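Local structure of cell division control protein 13 (Saccharomyces cerevisiae, 4HCE) at residues B[105-110]-B[119-124]; B[20-25]-B[99-104]; B[29-34]-B[82-87]. The protein acts at yeast telomeres, where dimerization of this OB2 domain is required for productive Stn1 binding and efficient telomere maintenance. One frame throughout, in Å; residues are numbered along the deposited sequence.

Contact 1: B[105-110]-B[119-124]; sequences VERILW and GMAVWS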
loop_
_atom_site.group_PDB
_atom_site.type_symbol
_atom_site.label_atom_id
_atom_site.label_comp_id
_atom_site.label_asym_id
_atom_site.label_seq_id
_atom_site.Cartn_x
_atom_site.Cartn_y
_atom_site.Cartn_z
ATOM N N VAL B 105 9.029 13.760 5.741
ATOM C CA VAL B 105 7.830 13.240 5.114
ATOM C C VAL B 105 6.690 14.202 5.386
ATOM O O VAL B 105 6.679 14.898 6.417
ATOM C CB VAL B 105 7.488 11.794 5.562
ATOM C CG1 VAL B 105 8.588 10.834 5.132
ATOM C CG2 VAL B 105 7.270 11.692 7.068
ATOM N N GLU B 106 5.742 14.240 4.447
ATOM C CA GLU B 106 4.631 15.145 4.527
ATOM C C GLU B 106 3.349 14.378 4.325
ATOM O O GLU B 106 3.224 13.631 3.368
ATOM C CB GLU B 106 4.751 16.232 3.468
ATOM C CG GLU B 106 3.699 17.312 3.627
ATOM C CD GLU B 106 3.804 18.440 2.610
ATOM O OE1 GLU B 106 3.017 19.396 2.764
ATOM O OE2 GLU B 106 4.642 18.395 1.667
ATOM N N ARG B 107 2.398 14.596 5.234
ATOM C CA ARG B 107 1.105 13.969 5.200
ATOM C C ARG B 107 0.264 14.719 4.157
ATOM O O ARG B 107 -0.025 15.920 4.324
ATOM C CB ARG B 107 0.453 14.097 6.589
ATOM C CG ARG B 107 -0.734 13.188 6.813
ATOM C CD ARG B 107 -0.238 11.747 6.760
ATOM N NE ARG B 107 -1.218 10.828 7.294
ATOM C CZ ARG B 107 -1.154 9.510 7.206
ATOM N NH1 ARG B 107 -0.144 8.906 6.586
ATOM N NH2 ARG B 107 -2.119 8.797 7.751
ATOM N N ILE B 108 -0.133 14.018 3.097
ATOM C CA ILE B 108 -0.905 14.638 2.014
ATOM C C ILE B 108 -2.217 13.883 1.794
ATOM O O ILE B 108 -2.350 12.715 2.159
ATOM C CB ILE B 108 -0.112 14.689 0.675
ATOM C CG1 ILE B 108 0.296 13.274 0.223
ATOM C CG2 ILE B 108 1.099 15.618 0.765
ATOM C CD1 ILE B 108 0.671 13.208 -1.249
ATOM N N LEU B 109 -3.186 14.579 1.216
ATOM C CA LEU B 109 -4.398 13.966 0.726
ATOM C C LEU B 109 -4.092 13.598 -0.710
ATOM O O LEU B 109 -3.883 14.463 -1.576
ATOM C CB LEU B 109 -5.573 14.934 0.817
ATOM C CG LEU B 109 -6.921 14.463 0.278
ATOM C CD1 LEU B 109 -7.542 13.398 1.163
ATOM C CD2 LEU B 109 -7.849 15.659 0.147
ATOM N N TRP B 110 -4.007 12.299 -0.937
ATOM C CA TRP B 110 -3.550 11.779 -2.187
ATOM C C TRP B 110 -4.764 11.343 -2.930
ATOM O O TRP B 110 -5.353 10.297 -2.645
ATOM C CB TRP B 110 -2.591 10.638 -1.921
ATOM C CG TRP B 110 -2.056 9.972 -3.157
ATOM C CD1 TRP B 110 -1.677 10.568 -4.360
ATOM C CD2 TRP B 110 -1.808 8.537 -3.345
ATOM N NE1 TRP B 110 -1.237 9.629 -5.253
ATOM C CE2 TRP B 110 -1.288 8.388 -4.709
ATOM C CE3 TRP B 110 -1.963 7.400 -2.549
ATOM C CZ2 TRP B 110 -0.939 7.145 -5.230
ATOM C CZ3 TRP B 110 -1.602 6.151 -3.084
ATOM C CH2 TRP B 110 -1.101 6.029 -4.392
ATOM N N GLY B 119 -9.827 9.724 -2.197
ATOM C CA GLY B 119 -8.568 10.239 -1.667
ATOM C C GLY B 119 -8.220 9.571 -0.347
ATOM O O GLY B 119 -9.102 9.237 0.444
ATOM N N MET B 120 -6.937 9.333 -0.115
ATOM C CA MET B 120 -6.519 8.829 1.192
ATOM C C MET B 120 -5.374 9.639 1.757
ATOM O O MET B 120 -4.718 10.368 1.026
ATOM C CB MET B 120 -6.215 7.322 1.172
ATOM C CG MET B 120 -5.388 6.825 0.012
ATOM S SD MET B 120 -5.683 5.055 -0.208
ATOM C CE MET B 120 -4.794 4.787 -1.735
ATOM N N ALA B 121 -5.163 9.552 3.065
ATOM C CA ALA B 121 -4.033 10.261 3.683
ATOM C C ALA B 121 -2.840 9.333 3.620
ATOM O O ALA B 121 -2.930 8.195 4.021
ATOM C CB ALA B 121 -4.327 10.651 5.123
ATOM N N VAL B 122 -1.734 9.822 3.081
ATOM C CA VAL B 122 -0.515 9.036 2.997
ATOM C C VAL B 122 0.640 9.958 3.358
ATOM O O VAL B 122 0.482 11.189 3.364
ATOM C CB VAL B 122 -0.302 8.456 1.578
ATOM C CG1 VAL B 122 -1.423 7.475 1.198
ATOM C CG2 VAL B 122 -0.209 9.573 0.546
ATOM N N TRP B 123 1.784 9.347 3.676
ATOM C CA TRP B 123 3.035 10.056 3.790
ATOM C C TRP B 123 3.701 10.154 2.441
ATOM O O TRP B 123 3.894 9.146 1.752
ATOM C CB TRP B 123 3.957 9.317 4.766
ATOM C CG TRP B 123 3.502 9.446 6.194
ATOM C CD1 TRP B 123 2.976 8.455 7.018
ATOM C CD2 TRP B 123 3.501 10.668 7.013
ATOM N NE1 TRP B 123 2.667 8.962 8.261
ATOM C CE2 TRP B 123 2.979 10.277 8.333
ATOM C CE3 TRP B 123 3.878 11.979 6.800
ATOM C CZ2 TRP B 123 2.839 11.194 9.366
ATOM C CZ3 TRP B 123 3.746 12.889 7.850
ATOM C CH2 TRP B 123 3.219 12.511 9.094
ATOM N N SER B 124 4.073 11.355 2.030
ATOM C CA SER B 124 4.876 11.465 0.826
ATOM C C SER B 124 6.271 11.990 1.106
ATOM O O SER B 124 6.470 12.706 2.072
ATOM C CB SER B 124 4.201 12.356 -0.200
ATOM O OG SER B 124 4.190 13.662 0.309
HETATM O O HOH W 1 6.093 16.490 -0.397
#

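Contact 2: B[20-25]-B[99-104]; sequences EGKIVG and DRISVE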
loop_
_atom_site.group_PDB
_atom_site.type_symbol
_atom_site.label_atom_id
_atom_site.label_comp_id
_atom_site.label_asym_id
_atom_site.label_seq_id
_atom_site.Cartn_x
_atom_site.Cartn_y
_atom_site.Cartn_z
ATOM N N GLU B 20 14.624 9.517 11.002
ATOM C CA GLU B 20 15.973 9.044 10.799
ATOM C C GLU B 20 16.008 7.548 11.082
ATOM O O GLU B 20 15.313 7.052 11.976
ATOM C CB GLU B 20 16.982 9.826 11.657
ATOM C CG GLU B 20 18.462 9.501 11.302
ATOM C CD GLU B 20 18.983 8.188 11.921
ATOM O OE1 GLU B 20 20.055 7.709 11.487
ATOM O OE2 GLU B 20 18.317 7.624 12.847
ATOM N N GLY B 21 16.792 6.818 10.289
ATOM C CA GLY B 21 16.808 5.366 10.387
ATOM C C GLY B 21 17.211 4.812 9.052
ATOM O O GLY B 21 18.221 5.246 8.453
ATOM N N LYS B 22 16.413 3.865 8.570
ATOM C CA LYS B 22 16.749 3.181 7.342
ATOM C C LYS B 22 15.545 2.888 6.461
ATOM O O LYS B 22 14.417 2.627 6.938
ATOM C CB LYS B 22 17.606 1.910 7.621
ATOM C CG LYS B 22 19.130 2.208 7.691
ATOM C CD LYS B 22 20.071 1.040 7.369
ATOM C CE LYS B 22 20.023 0.567 5.931
ATOM N NZ LYS B 22 20.736 1.448 4.946
ATOM N N ILE B 23 15.770 2.955 5.159
ATOM C CA ILE B 23 14.794 2.407 4.236
ATOM C C ILE B 23 15.097 0.935 4.153
ATOM O O ILE B 23 16.229 0.530 3.799
ATOM C CB ILE B 23 14.871 3.038 2.848
ATOM C CG1 ILE B 23 14.585 4.533 2.956
ATOM C CG2 ILE B 23 13.881 2.348 1.894
ATOM C CD1 ILE B 23 15.147 5.304 1.795
ATOM N N VAL B 24 14.088 0.145 4.513
ATOM C CA VAL B 24 14.258 -1.287 4.655
ATOM C C VAL B 24 13.510 -2.049 3.563
ATOM O O VAL B 24 13.492 -3.258 3.572
ATOM C CB VAL B 24 13.805 -1.789 6.045
ATOM C CG1 VAL B 24 14.745 -1.283 7.115
ATOM C CG2 VAL B 24 12.376 -1.348 6.345
ATOM N N GLY B 25 12.899 -1.341 2.626
ATOM C CA GLY B 25 12.198 -2.011 1.538
ATOM C C GLY B 25 11.457 -1.060 0.626
ATOM O O GLY B 25 11.224 0.110 0.956
ATOM N N ASP B 99 24.394 2.240 6.007
ATOM C CA ASP B 99 24.297 3.686 5.969
ATOM C C ASP B 99 22.921 4.200 6.314
ATOM O O ASP B 99 21.922 3.817 5.708
ATOM C CB ASP B 99 24.670 4.210 4.593
ATOM C CG ASP B 99 26.049 3.779 4.158
ATOM O OD1 ASP B 99 26.420 2.597 4.344
ATOM O OD2 ASP B 99 26.755 4.643 3.615
ATOM N N ARG B 100 22.901 5.121 7.257
ATOM C CA ARG B 100 21.678 5.700 7.733
ATOM C C ARG B 100 21.113 6.772 6.822
ATOM O O ARG B 100 21.834 7.411 6.036
ATOM C CB ARG B 100 21.889 6.187 9.153
ATOM C CG ARG B 100 22.306 4.971 9.964
ATOM C CD ARG B 100 22.220 5.214 11.414
ATOM N NE ARG B 100 20.864 5.222 11.961
ATOM C CZ ARG B 100 20.184 4.158 12.354
ATOM N NH1 ARG B 100 20.661 2.931 12.166
ATOM N NH2 ARG B 100 19.005 4.340 12.941
ATOM N N ILE B 101 19.798 6.917 6.914
ATOM C CA ILE B 101 19.051 7.782 6.035
ATOM C C ILE B 101 18.214 8.709 6.880
ATOM O O ILE B 101 17.748 8.343 7.959
ATOM C CB ILE B 101 18.198 6.964 5.018
ATOM C CG1 ILE B 101 19.036 6.675 3.772
ATOM C CG2 ILE B 101 17.011 7.752 4.491
ATOM C CD1 ILE B 101 19.681 5.322 3.752
ATOM N N SER B 102 18.050 9.924 6.383
ATOM C CA SER B 102 17.207 10.886 7.017
ATOM C C SER B 102 16.195 11.401 5.998
ATOM O O SER B 102 16.573 11.761 4.869
ATOM C CB SER B 102 18.067 12.030 7.552
ATOM O OG SER B 102 17.238 12.927 8.271
ATOM N N VAL B 103 14.923 11.454 6.388
ATOM C CA VAL B 103 13.861 11.879 5.473
ATOM C C VAL B 103 12.954 12.919 6.138
ATOM O O VAL B 103 12.763 12.929 7.365
ATOM C CB VAL B 103 12.993 10.682 4.972
ATOM C CG1 VAL B 103 13.819 9.678 4.180
ATOM C CG2 VAL B 103 12.299 9.979 6.126
ATOM N N GLU B 104 12.403 13.810 5.333
ATOM C CA GLU B 104 11.274 14.586 5.786
ATOM C C GLU B 104 10.094 14.072 5.022
ATOM O O GLU B 104 10.154 13.944 3.807
ATOM C CB GLU B 104 11.461 16.078 5.555
ATOM C CG GLU B 104 12.227 16.723 6.681
ATOM C CD GLU B 104 12.498 18.185 6.450
ATOM O OE1 GLU B 104 13.243 18.764 7.279
ATOM O OE2 GLU B 104 11.974 18.743 5.450
#

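Contact 3: B[29-34]-B[82-87]; sequences PQFASI and LNCQSD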
loop_
_atom_site.group_PDB
_atom_site.type_symbol
_atom_site.label_atom_id
_atom_site.label_comp_id
_atom_site.label_asym_id
_atom_site.label_seq_id
_atom_site.Cartn_x
_atom_site.Cartn_y
_atom_site.Cartn_z
ATOM N N PRO B 29 8.764 -4.396 -5.236
ATOM C CA PRO B 29 10.191 -4.660 -4.992
ATOM C C PRO B 29 11.004 -4.892 -6.270
ATOM O O PRO B 29 12.233 -4.802 -6.246
ATOM C CB PRO B 29 10.177 -5.922 -4.118
ATOM C CG PRO B 29 8.888 -6.612 -4.442
ATOM C CD PRO B 29 7.905 -5.541 -4.856
ATOM N N GLN B 30 10.307 -5.177 -7.365
ATOM C CA GLN B 30 10.927 -5.375 -8.666
ATOM C C GLN B 30 10.270 -4.495 -9.731
ATOM O O GLN B 30 9.047 -4.364 -9.773
ATOM C CB GLN B 30 10.781 -6.836 -9.087
ATOM C CG GLN B 30 11.980 -7.720 -8.828
ATOM C CD GLN B 30 11.934 -8.949 -9.715
ATOM O OE1 GLN B 30 12.362 -8.912 -10.876
ATOM N NE2 GLN B 30 11.376 -10.038 -9.187
ATOM N N PHE B 31 11.079 -3.902 -10.602
ATOM C CA PHE B 31 10.544 -3.114 -11.722
ATOM C C PHE B 31 11.691 -2.747 -12.632
ATOM O O PHE B 31 12.840 -2.674 -12.177
ATOM C CB PHE B 31 9.765 -1.855 -11.258
ATOM C CG PHE B 31 10.515 -0.983 -10.269
ATOM C CD1 PHE B 31 11.376 0.032 -10.713
ATOM C CD2 PHE B 31 10.355 -1.172 -8.895
ATOM C CE1 PHE B 31 12.064 0.834 -9.797
ATOM C CE2 PHE B 31 11.033 -0.370 -7.978
ATOM C CZ PHE B 31 11.899 0.633 -8.434
ATOM N N ALA B 32 11.382 -2.490 -13.901
ATOM C CA ALA B 32 12.413 -2.313 -14.914
ATOM C C ALA B 32 12.539 -0.895 -15.501
ATOM O O ALA B 32 13.596 -0.549 -16.010
ATOM C CB ALA B 32 12.225 -3.337 -16.024
ATOM N N SER B 33 11.477 -0.091 -15.449
ATOM C CA SER B 33 11.519 1.250 -16.016
ATOM C C SER B 33 10.515 2.138 -15.313
ATOM O O SER B 33 9.691 1.657 -14.545
ATOM C CB SER B 33 11.247 1.245 -17.541
ATOM O OG SER B 33 9.856 1.437 -17.847
ATOM N N ILE B 34 10.596 3.433 -15.596
ATOM C CA ILE B 34 9.654 4.431 -15.120
ATOM C C ILE B 34 8.211 4.140 -15.549
ATOM O O ILE B 34 7.266 4.574 -14.889
ATOM C CB ILE B 34 10.083 5.862 -15.578
ATOM C CG1 ILE B 34 9.258 6.952 -14.870
ATOM C CG2 ILE B 34 10.017 6.013 -17.110
ATOM C CD1 ILE B 34 9.454 7.020 -13.362
ATOM N N LEU B 82 17.091 7.447 -15.845
ATOM C CA LEU B 82 18.124 6.475 -16.235
ATOM C C LEU B 82 18.406 5.415 -15.167
ATOM O O LEU B 82 19.033 4.403 -15.457
ATOM C CB LEU B 82 19.433 7.193 -16.622
ATOM C CG LEU B 82 19.344 8.219 -17.770
ATOM C CD1 LEU B 82 20.624 9.048 -17.912
ATOM C CD2 LEU B 82 19.031 7.517 -19.078
ATOM N N ASN B 83 17.952 5.660 -13.937
ATOM C CA ASN B 83 18.189 4.748 -12.797
ATOM C C ASN B 83 16.941 4.040 -12.277
ATOM O O ASN B 83 16.993 3.330 -11.268
ATOM C CB ASN B 83 18.862 5.522 -11.666
ATOM C CG ASN B 83 20.071 6.310 -12.161
ATOM O OD1 ASN B 83 21.016 5.724 -12.698
ATOM N ND2 ASN B 83 20.027 7.638 -12.029
ATOM N N CYS B 84 15.826 4.212 -12.980
ATOM C CA CYS B 84 14.555 3.721 -12.492
ATOM C C CYS B 84 14.330 2.216 -12.749
ATOM O O CYS B 84 13.356 1.825 -13.379
ATOM C CB CYS B 84 13.416 4.591 -13.017
ATOM S SG CYS B 84 11.850 4.273 -12.171
ATOM N N GLN B 85 15.277 1.404 -12.274
ATOM C CA GLN B 85 15.141 -0.034 -12.157
ATOM C C GLN B 85 15.353 -0.371 -10.666
ATOM O O GLN B 85 16.075 0.345 -9.958
ATOM C CB GLN B 85 16.167 -0.769 -13.034
ATOM C CG GLN B 85 17.254 -1.486 -12.238
ATOM C CD GLN B 85 17.504 -2.897 -12.728
ATOM O OE1 GLN B 85 18.111 -3.095 -13.786
ATOM N NE2 GLN B 85 17.028 -3.892 -11.970
ATOM N N SER B 86 14.722 -1.440 -10.183
ATOM C CA SER B 86 14.718 -1.716 -8.747
ATOM C C SER B 86 16.119 -1.995 -8.165
ATOM O O SER B 86 16.422 -1.543 -7.059
ATOM C CB SER B 86 13.720 -2.817 -8.379
ATOM O OG SER B 86 13.816 -3.944 -9.253
ATOM N N ASP B 87 16.970 -2.713 -8.894
ATOM C CA ASP B 87 18.378 -2.885 -8.482
ATOM C C ASP B 87 19.094 -1.578 -8.254
ATOM O O ASP B 87 19.843 -1.443 -7.292
ATOM C CB ASP B 87 19.177 -3.673 -9.520
ATOM C CG ASP B 87 18.847 -5.136 -9.502
ATOM O OD1 ASP B 87 19.226 -5.834 -10.466
ATOM O OD2 ASP B 87 18.200 -5.596 -8.530
#

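Contact 1: B[105-110]-B[119-124]
R107 lies across W123, the two side chains at about a right angle. R107 CD stands over the centre of the six-membered ring, 3.8 Å from its centroid, in a CH-pi contact; further along, R107 CZ is 4.3 Å from the centroid of the five-membered ring, a cation-pi contact with the guanidinium and indole planes 42° apart. The bend at chi2 (64°) brings CD back over the indole. An arginine suits this place because its methylenes and its charge can both use one aromatic face. V105 reaches the indole too, V105 CG2 lying 3.4 Å from W123 CE3. An alanine in place of W123 would probably leave the R107 guanidinium without its aromatic support and open a gap beside V105.

On the other face of the hairpin, V122 CG2 packs against both W110 CB (3.6 Å) and I108 CG1 (3.7 Å), which a beta-branched valine can do with one methyl. M120 runs beside W110, pointing the same way, and its CE meets W110 CZ3 at 3.7 Å.

What sets both faces in register is an antiparallel ladder of six backbone hydrogen bonds, pairing E106, I108 and W110 with S124, V122 and M120. S124 N to E106 O, at 2.8 Å, is nearly straight (176°). Further out, R107 NE is held by the carbonyl of A11, W123 touches I65 of the neighbouring strand, and A121 bonds through its backbone to the second subunit, whose V57 and V59 pack on L109, A121 and R107. The chemistry is thus divided: the backbone groups of alternate residues are spent in the ladder, V105, R107 and W123 turn theirs to adjoining segments, and the arginine charge buried beside the dimer interface is probably stabilised by the indole face and the A11 carbonyl.

Contact 2: B[20-25]-B[99-104]
E20 and R100 form a salt bridge beside the G21-I101 backbone pair, where strands 16-27 and 101-110 meet, their side chains crossing at about a right angle. R100 NE gives the stronger bond, to the syn lone pair of E20 OE1 at 2.7 Å, with the oxygen 15° out of the guanidinium plane; R100 NH2 to E20 OE2, at 3.4 Å, is weak. The carboxylate and guanidinium planes are 31° apart. E20 turns at chi2 (-80°), which directs CD toward the arginine, and E20 CG passes 3.6 Å from I101 O. Two long, oppositely charged side chains suit this partly exposed position, since they can reach each other across the backbone pairing of G21 and I101.

I101 serves the pairing in two ways. Its backbone exchanges hydrogen bonds with G21, I101 N to G21 O at 2.8 Å and G21 N to I101 O at 2.9 Å, while its side chain turns into the interior and sets CG2 4.1 Å from I23 CD1. G21 itself marks a corner in the chain; its backbone angles would jam any CB against the preceding carbonyl, so glycine is the residue that fits. Past the corner, K22 curls its chain to bring NZ 2.8 Å from D99 O; the carbonyls of K97 and L94 also accept from this ammonium, so it ties down the loop leading into strand 101-110.

Within the fold, I23 and I101 both rest on I128 of strand 120-129, and I23 also meets L93 and L95, just after helix 86-92. Strand 16-27 then continues alongside strand 42-47, where K22 and V24 bond through their backbones to T47 and Y45, while V103 of strand 101-110 bonds to L19.

Contact 3: B[29-34]-B[82-87]
In F31 and S86, chi1 of 51° sets F31 CG, and chi1 of 46° sets S86 OG, between the backbone N and carbonyl carbon, the latter placing OG where F31 N can reach it. In this OB-fold domain the contact joins the loop after strand 16-27 to the start of helix 86-92, with Q85 at the N-cap position. S86 N, in the first turn and so without a carbonyl of its own helix to bond, donates to F31 O at 3.0 Å. S86 OG in turn accepts from F31 N at 3.1 Å, so the two residues are gripped twice. A serine suits the site: it is small enough for its CB to lie over the phenyl face, 3.8 Å from the centroid, and still offers an acceptor. Beyond the ring, F37 stacks edge-to-face on F31, and M26 and I89 pack against it.

C84, the centre of an inverse gamma turn, packs against I34, with C84 SG 3.8 Å from I34 CD1, and it also touches I75 of helix 72-79. The same sulfur makes an oblique contact with the phenyl group, F31 CE1 lying 4.2 Å from C84 SG.

Contacts 1 and 2 share strand 101-110: contact 2 pairs its beginning with strand 16-27 and contact 1 its later part with strand 120-129. Strand 101-110, last in the sheet order, thus also pairs with the first, closing the sheet on itself, as in an OB fold. Their centres lie about 19 Å apart. Contact 3 sits off the sheet, about 19 Å from contact 2 and 23 Å from contact 1 between centres, on the other side of the chain's centre from contact 1. Along the chain, contact 3 falls wholly within the span between the two segments of contact 2, and contact 1 follows. All three touch the second subunit, consistent with a domain that works as a dimer.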